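Local atomic coordinates of uncharacterized protein (Bacteroides ovatus, PDB entry 4IRT), a protein that is of unknown function but, as a BNR repeat-containing beta-propeller protein, is a putative neuraminidase that may act on sialic acid-containing glycans. Residues E83-V88 against Y99-P105; T59-Y65 against L108-K113. Where two conformers were deposited one is given. Numbering follows the deposited sequence.

Contact 1 (E83-V88 against Y99-P105)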
loop_
_atom_site.group_PDB
_atom_site.type_symbol
_atom_site.label_atom_id
_atom_site.label_comp_id
_atom_site.label_asym_id
_atom_site.label_seq_id
_atom_site.Cartn_x
_atom_site.Cartn_y
_atom_site.Cartn_z
ATOM N N GLU A 83 -10.670 18.228 -6.981
ATOM C CA GLU A 83 -11.214 19.473 -6.458
ATOM C C GLU A 83 -10.682 19.724 -5.070
ATOM O O GLU A 83 -10.973 20.749 -4.475
ATOM C CB GLU A 83 -12.744 19.433 -6.442
ATOM C CG GLU A 83 -13.373 19.722 -7.799
ATOM C CD GLU A 83 -14.847 19.366 -7.879
ATOM O OE1 GLU A 83 -15.432 18.809 -6.918
ATOM O OE2 GLU A 83 -15.423 19.610 -8.947
ATOM N N GLY A 84 -9.842 18.831 -4.572
ATOM C CA GLY A 84 -9.170 19.083 -3.328
ATOM C C GLY A 84 -9.896 18.548 -2.101
ATOM O O GLY A 84 -9.542 18.923 -0.990
ATOM N N TYR A 85 -10.899 17.696 -2.292
ATOM C CA TYR A 85 -11.633 17.076 -1.180
ATOM C C TYR A 85 -10.843 15.870 -0.674
ATOM O O TYR A 85 -10.317 15.091 -1.461
ATOM C CB TYR A 85 -13.045 16.614 -1.583
ATOM C CG TYR A 85 -13.999 17.739 -1.809
ATOM C CD1 TYR A 85 -14.116 18.337 -3.051
ATOM C CD2 TYR A 85 -14.797 18.201 -0.782
ATOM C CE1 TYR A 85 -14.990 19.393 -3.263
ATOM C CE2 TYR A 85 -15.669 19.256 -0.970
ATOM C CZ TYR A 85 -15.765 19.853 -2.211
ATOM O OH TYR A 85 -16.635 20.914 -2.392
ATOM N N ILE A 86 -10.726 15.757 0.643
ATOM C CA ILE A 86 -10.192 14.549 1.238
ATOM C C ILE A 86 -11.289 13.477 1.203
ATOM O O ILE A 86 -12.433 13.749 1.587
ATOM C CB ILE A 86 -9.767 14.726 2.713
ATOM C CG1 ILE A 86 -8.711 15.817 2.879
ATOM C CG2 ILE A 86 -9.261 13.396 3.268
ATOM C CD1 ILE A 86 -8.447 16.217 4.320
ATOM N N HIS A 87 -10.941 12.287 0.702
ATOM C CA HIS A 87 -11.756 11.101 0.837
ATOM C C HIS A 87 -11.031 10.169 1.809
ATOM O O HIS A 87 -9.833 9.958 1.666
ATOM C CB HIS A 87 -11.865 10.383 -0.496
ATOM C CG HIS A 87 -12.575 11.166 -1.546
ATOM N ND1 HIS A 87 -13.788 10.779 -2.074
ATOM C CD2 HIS A 87 -12.254 12.334 -2.153
ATOM C CE1 HIS A 87 -14.176 11.669 -2.972
ATOM N NE2 HIS A 87 -13.252 12.607 -3.059
ATOM N N VAL A 88 -11.752 9.608 2.772
ATOM C CA VAL A 88 -11.123 8.776 3.774
ATOM C C VAL A 88 -12.021 7.600 4.148
ATOM O O VAL A 88 -13.228 7.745 4.333
ATOM C CB VAL A 88 -10.716 9.601 5.017
ATOM C CG1 VAL A 88 -11.939 10.136 5.738
ATOM C CG2 VAL A 88 -9.835 8.786 5.947
ATOM N N TYR A 99 -16.786 5.511 5.384
ATOM C CA TYR A 99 -16.323 6.395 4.325
ATOM C C TYR A 99 -16.881 7.810 4.536
ATOM O O TYR A 99 -18.108 7.991 4.701
ATOM C CB TYR A 99 -16.766 5.851 2.957
ATOM C CG TYR A 99 -16.613 6.838 1.841
ATOM C CD1 TYR A 99 -15.375 7.414 1.555
ATOM C CD2 TYR A 99 -17.707 7.225 1.076
ATOM C CE1 TYR A 99 -15.233 8.330 0.522
ATOM C CE2 TYR A 99 -17.578 8.127 0.043
ATOM C CZ TYR A 99 -16.348 8.693 -0.228
ATOM O OH TYR A 99 -16.221 9.588 -1.256
ATOM N N CYS A 100 -15.982 8.788 4.540
ATOM C CA CYS A 100 -16.318 10.192 4.718
ATOM C C CYS A 100 -15.546 11.029 3.736
ATOM O O CYS A 100 -14.501 10.587 3.185
ATOM C CB CYS A 100 -15.875 10.669 6.083
ATOM S SG CYS A 100 -16.692 9.780 7.383
ATOM N N ARG A 101 -15.998 12.279 3.594
ATOM C CA ARG A 101 -15.327 13.252 2.726
ATOM C C ARG A 101 -15.266 14.576 3.446
ATOM O O ARG A 101 -16.125 14.877 4.269
ATOM C CB ARG A 101 -16.101 13.488 1.428
ATOM C CG ARG A 101 -15.909 12.463 0.323
ATOM C CD ARG A 101 -16.486 12.977 -0.994
ATOM N NE ARG A 101 -17.926 13.269 -0.948
ATOM C CZ ARG A 101 -18.907 12.493 -1.427
ATOM N NH1 ARG A 101 -18.662 11.318 -1.993
ATOM N NH2 ARG A 101 -20.163 12.902 -1.330
ATOM N N SER A 102 -14.244 15.372 3.119
ATOM C CA SER A 102 -14.136 16.772 3.541
ATOM C C SER A 102 -15.432 17.495 3.307
ATOM O O SER A 102 -16.082 17.295 2.268
ATOM C CB SER A 102 -13.086 17.507 2.695
ATOM O OG SER A 102 -11.795 17.074 2.963
ATOM N N ILE A 103 -15.791 18.402 4.216
ATOM C CA ILE A 103 -16.990 19.232 4.018
ATOM C C ILE A 103 -16.762 20.324 2.961
ATOM O O ILE A 103 -17.708 20.881 2.445
ATOM C CB ILE A 103 -17.473 19.889 5.335
ATOM C CG1 ILE A 103 -16.461 20.898 5.878
ATOM C CG2 ILE A 103 -17.782 18.829 6.396
ATOM C CD1 ILE A 103 -16.997 21.646 7.099
ATOM N N ALA A 104 -15.502 20.612 2.646
ATOM C CA ALA A 104 -15.130 21.649 1.694
ATOM C C ALA A 104 -13.718 21.337 1.177
ATOM O O ALA A 104 -13.003 20.551 1.808
ATOM C CB ALA A 104 -15.144 23.024 2.376
ATOM N N PRO A 105 -13.311 21.940 0.041
ATOM C CA PRO A 105 -11.979 21.684 -0.477
ATOM C C PRO A 105 -10.921 21.968 0.562
ATOM O O PRO A 105 -10.969 23.016 1.199
ATOM C CB PRO A 105 -11.858 22.657 -1.642
ATOM C CG PRO A 105 -13.255 22.788 -2.145
ATOM C CD PRO A 105 -14.126 22.716 -0.914
HETATM O O HOH W 1 -18.285 21.790 -0.524
#
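A beta hairpin shows how an antiparallel ladder gives way to side-chain bonding where the strands part. At the open end of the hairpin, Glu83 sends its carboxylate out to His161, while its carbonyl O lies 3.5 Å from Pro105 CB. Gly84 follows with a positive phi, at which a CB would jam against the preceding carbonyl O and also come near Pro105. Tyr85 lays its ring against 102-105: the backbone N of Pro105 lies over one face, Pro105 CD is 3.5 Å from Tyr85 CZ, and a water links Tyr85 OH to Ile103 O. At Ile86 the backbone N donates to Ser102 OG (2.9 Å), and Ile86 O accepts from Ser102 N (2.9 Å); Ser102 OG also bonds Ser107 O, so one hydroxyl joins strand and loop. His87 forms a non-hydrogen-bonded pair with Arg101, whose CG sits over the imidazole face in a CH-pi contact, 3.9 Å from the ring centroid. His87 ND1 hydrogen-bonds Tyr99 OH (2.8 Å), and His87 NE2 is held by Asp81. Val88 and Cys100 form the hydrogen-bonded pair, with Val88 N to Cys100 O at 2.9 Å and Cys100 N to Val88 O at 3.0 Å. Because Tyr99 OH also meets Arg101 NH1 and Trp163 of the next sheet, the chemistry implies a polar network that fixes the His87 ring and ties this hairpin to its neighbour.

Contact 2 (T59-Y65 against L108-K113). With EDO (1,2-ethanediol), chain J.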
loop_
_atom_site.group_PDB
_atom_site.type_symbol
_atom_site.label_atom_id
_atom_site.label_comp_id
_atom_site.label_asym_id
_atom_site.label_seq_id
_atom_site.Cartn_x
_atom_site.Cartn_y
_atom_site.Cartn_z
ATOM N N THR A 59 -1.417 21.732 10.834
ATOM C CA THR A 59 -2.718 21.920 11.405
ATOM C C THR A 59 -3.257 20.524 11.610
ATOM O O THR A 59 -3.329 19.741 10.683
ATOM C CB THR A 59 -3.605 22.751 10.466
ATOM O OG1 THR A 59 -2.993 24.044 10.302
ATOM C CG2 THR A 59 -5.014 22.969 11.030
ATOM N N LEU A 60 -3.618 20.209 12.844
ATOM C CA LEU A 60 -4.138 18.865 13.159
ATOM C C LEU A 60 -5.566 18.973 13.654
ATOM O O LEU A 60 -5.906 19.915 14.387
ATOM C CB LEU A 60 -3.277 18.180 14.213
ATOM C CG LEU A 60 -1.795 18.019 13.866
ATOM C CD1 LEU A 60 -1.032 17.499 15.076
ATOM C CD2 LEU A 60 -1.593 17.141 12.640
ATOM N N HIS A 61 -6.410 18.023 13.254
ATOM C CA HIS A 61 -7.846 18.055 13.602
ATOM C C HIS A 61 -8.254 16.668 14.058
ATOM O O HIS A 61 -8.168 15.712 13.282
ATOM C CB HIS A 61 -8.701 18.486 12.408
ATOM C CG HIS A 61 -10.173 18.344 12.638
ATOM N ND1 HIS A 61 -10.866 19.118 13.552
ATOM C CD2 HIS A 61 -11.084 17.511 12.089
ATOM C CE1 HIS A 61 -12.146 18.785 13.521
ATOM N NE2 HIS A 61 -12.296 17.786 12.679
ATOM N N ARG A 62 -8.641 16.554 15.328
ATOM C CA ARG A 62 -9.252 15.309 15.813
ATOM C C ARG A 62 -10.696 15.251 15.301
ATOM O O ARG A 62 -11.511 16.128 15.618
ATOM C CB ARG A 62 -9.243 15.235 17.338
ATOM C CG ARG A 62 -9.580 13.827 17.822
ATOM C CD ARG A 62 -9.626 13.708 19.326
ATOM N NE ARG A 62 -10.898 14.163 19.836
ATOM C CZ ARG A 62 -11.325 13.999 21.088
ATOM N NH1 ARG A 62 -10.572 13.353 21.985
ATOM N NH2 ARG A 62 -12.534 14.469 21.435
ATOM N N THR A 63 -10.995 14.257 14.475
ATOM C CA THR A 63 -12.320 14.120 13.895
ATOM C C THR A 63 -13.286 13.542 14.937
ATOM O O THR A 63 -12.902 13.247 16.078
ATOM C CB THR A 63 -12.319 13.204 12.654
ATOM O OG1 THR A 63 -12.126 11.830 13.065
ATOM C CG2 THR A 63 -11.203 13.592 11.666
ATOM N N GLN A 64 -14.515 13.343 14.497
ATOM C CA GLN A 64 -15.577 12.834 15.336
ATOM C C GLN A 64 -15.566 11.305 15.365
ATOM O O GLN A 64 -16.418 10.699 16.020
ATOM C CB GLN A 64 -16.932 13.338 14.814
ATOM C CG GLN A 64 -17.318 12.819 13.413
ATOM C CD GLN A 64 -16.957 13.787 12.305
ATOM O OE1 GLN A 64 -15.822 14.269 12.252
ATOM N NE2 GLN A 64 -17.897 14.042 11.388
ATOM N N TYR A 65 -14.622 10.686 14.655
ATOM C CA TYR A 65 -14.597 9.239 14.493
ATOM C C TYR A 65 -13.467 8.563 15.251
ATOM O O TYR A 65 -12.388 9.118 15.414
ATOM C CB TYR A 65 -14.484 8.880 13.010
ATOM C CG TYR A 65 -15.645 9.441 12.216
ATOM C CD1 TYR A 65 -16.958 9.049 12.501
ATOM C CD2 TYR A 65 -15.445 10.367 11.203
ATOM C CE1 TYR A 65 -18.034 9.557 11.789
ATOM C CE2 TYR A 65 -16.520 10.875 10.478
ATOM C CZ TYR A 65 -17.805 10.470 10.783
ATOM O OH TYR A 65 -18.896 10.967 10.095
ATOM N N LEU A 108 -10.111 19.731 6.837
ATOM C CA LEU A 108 -9.842 18.570 7.677
ATOM C C LEU A 108 -11.108 18.090 8.369
ATOM O O LEU A 108 -11.110 17.018 8.942
ATOM C CB LEU A 108 -8.785 18.909 8.736
ATOM C CG LEU A 108 -7.425 19.360 8.255
ATOM C CD1 LEU A 108 -6.546 19.643 9.456
ATOM C CD2 LEU A 108 -6.764 18.318 7.351
ATOM N N GLU A 109 -12.184 18.871 8.288
ATOM C CA GLU A 109 -13.455 18.485 8.855
ATOM C C GLU A 109 -14.208 17.590 7.882
ATOM O O GLU A 109 -14.285 17.868 6.678
ATOM C CB GLU A 109 -14.315 19.707 9.146
ATOM C CG GLU A 109 -13.719 20.701 10.118
ATOM C CD GLU A 109 -14.750 21.756 10.452
ATOM O OE1 GLU A 109 -15.829 21.412 11.016
ATOM O OE2 GLU A 109 -14.509 22.916 10.092
ATOM N N LEU A 110 -14.768 16.520 8.440
ATOM C CA LEU A 110 -15.467 15.499 7.712
ATOM C C LEU A 110 -16.971 15.578 7.969
ATOM O O LEU A 110 -17.404 15.957 9.037
ATOM C CB LEU A 110 -14.979 14.137 8.197
ATOM C CG LEU A 110 -13.496 13.821 7.988
ATOM C CD1 LEU A 110 -13.129 12.486 8.626
ATOM C CD2 LEU A 110 -13.244 13.806 6.487
ATOM N N GLY A 111 -17.762 15.219 6.977
ATOM C CA GLY A 111 -19.190 14.994 7.178
ATOM C C GLY A 111 -19.493 13.618 7.762
ATOM O O GLY A 111 -18.614 12.926 8.291
ATOM N N ASP A 112 -20.749 13.213 7.626
ATOM C CA ASP A 112 -21.194 11.916 8.097
ATOM C C ASP A 112 -20.638 10.801 7.203
ATOM O O ASP A 112 -20.275 11.021 6.036
ATOM C CB ASP A 112 -22.728 11.825 8.092
ATOM C CG ASP A 112 -23.405 12.875 8.958
ATOM O OD1 ASP A 112 -22.785 13.499 9.827
ATOM O OD2 ASP A 112 -24.611 13.047 8.775
ATOM N N LYS A 113 -20.604 9.597 7.769
ATOM C CA LYS A 113 -20.338 8.375 7.001
ATOM C C LYS A 113 -21.380 8.232 5.892
ATOM O O LYS A 113 -22.570 8.501 6.120
ATOM C CB LYS A 113 -20.347 7.157 7.936
ATOM C CG LYS A 113 -19.163 7.101 8.898
ATOM C CD LYS A 113 -19.202 5.901 9.816
ATOM C CE LYS A 113 -17.971 5.884 10.731
ATOM N NZ LYS A 113 -18.006 4.772 11.743
HETATM C C1 EDO J . -22.175 14.341 4.957
HETATM O O1 EDO J . -22.522 14.903 6.231
HETATM C C2 EDO J . -23.313 13.502 4.423
HETATM O O2 EDO J . -24.170 14.354 3.672
HETATM O O HOH W 2 -14.660 16.395 11.535
HETATM O O HOH W 3 -20.733 13.340 11.663
#
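Two segments running almost the same way, 13° apart end to end, can associate without a backbone ladder when side chains and water supply the bonds. Gln64 NE2 donates to Leu110 O (3.1 Å, nearly linear), and Tyr65 OH donates to Gly111 O (2.7 Å). One water bridges His61 NE2, Gln64 OE1 and Leu110 N; a second accepts from Gln64 NE2 and donates to Asp112 OD1, with a weak bond to Tyr65 OH. Asp112 N is satisfied by a 1,2-ethanediol, probably from the crystallisation liquor. Leu108 O, by contrast, is buried without a polar partner, 3.2 Å from His61 CD2. Thr63 OG1 accepts from Tyr65 N in an ST turn where the chain turns a corner, and is also hydrogen-bonded to Leu46 O of strand 45-52. Apolar contacts accompany these: Leu110 CD1 packs on Thr63 CG2 (3.8 Å) and Tyr65 CD2 (4.1 Å). A loop laid along the edge strand of one four-stranded sheet, following the hairpin of the next, fits packing between adjacent blades of a beta-propeller.

How the contacts relate
Nested along the chain, contact 1 lies inside the loop that contact 2 closes, and their centres are about 10 Å apart. Contact 1 is the more buried, holding together two strands of one sheet by regular backbone pairing; contact 2 is more exposed and joins a different sheet's edge strand to a loop through side chains and water. They meet where loop 108-113 lies beside 99-105: probable hydrogen bonds join Ile103 N to Glu109 O (2.9 Å) and Gly111 N to Arg101 O (3.2 Å), along the edge of 99-105 away from strand 86-90. Cys100 SG packs 3.3 Å from Tyr65 CE2. The contrast is general: backbone pairing within a sheet, side-chain and water-mediated packing between sheets.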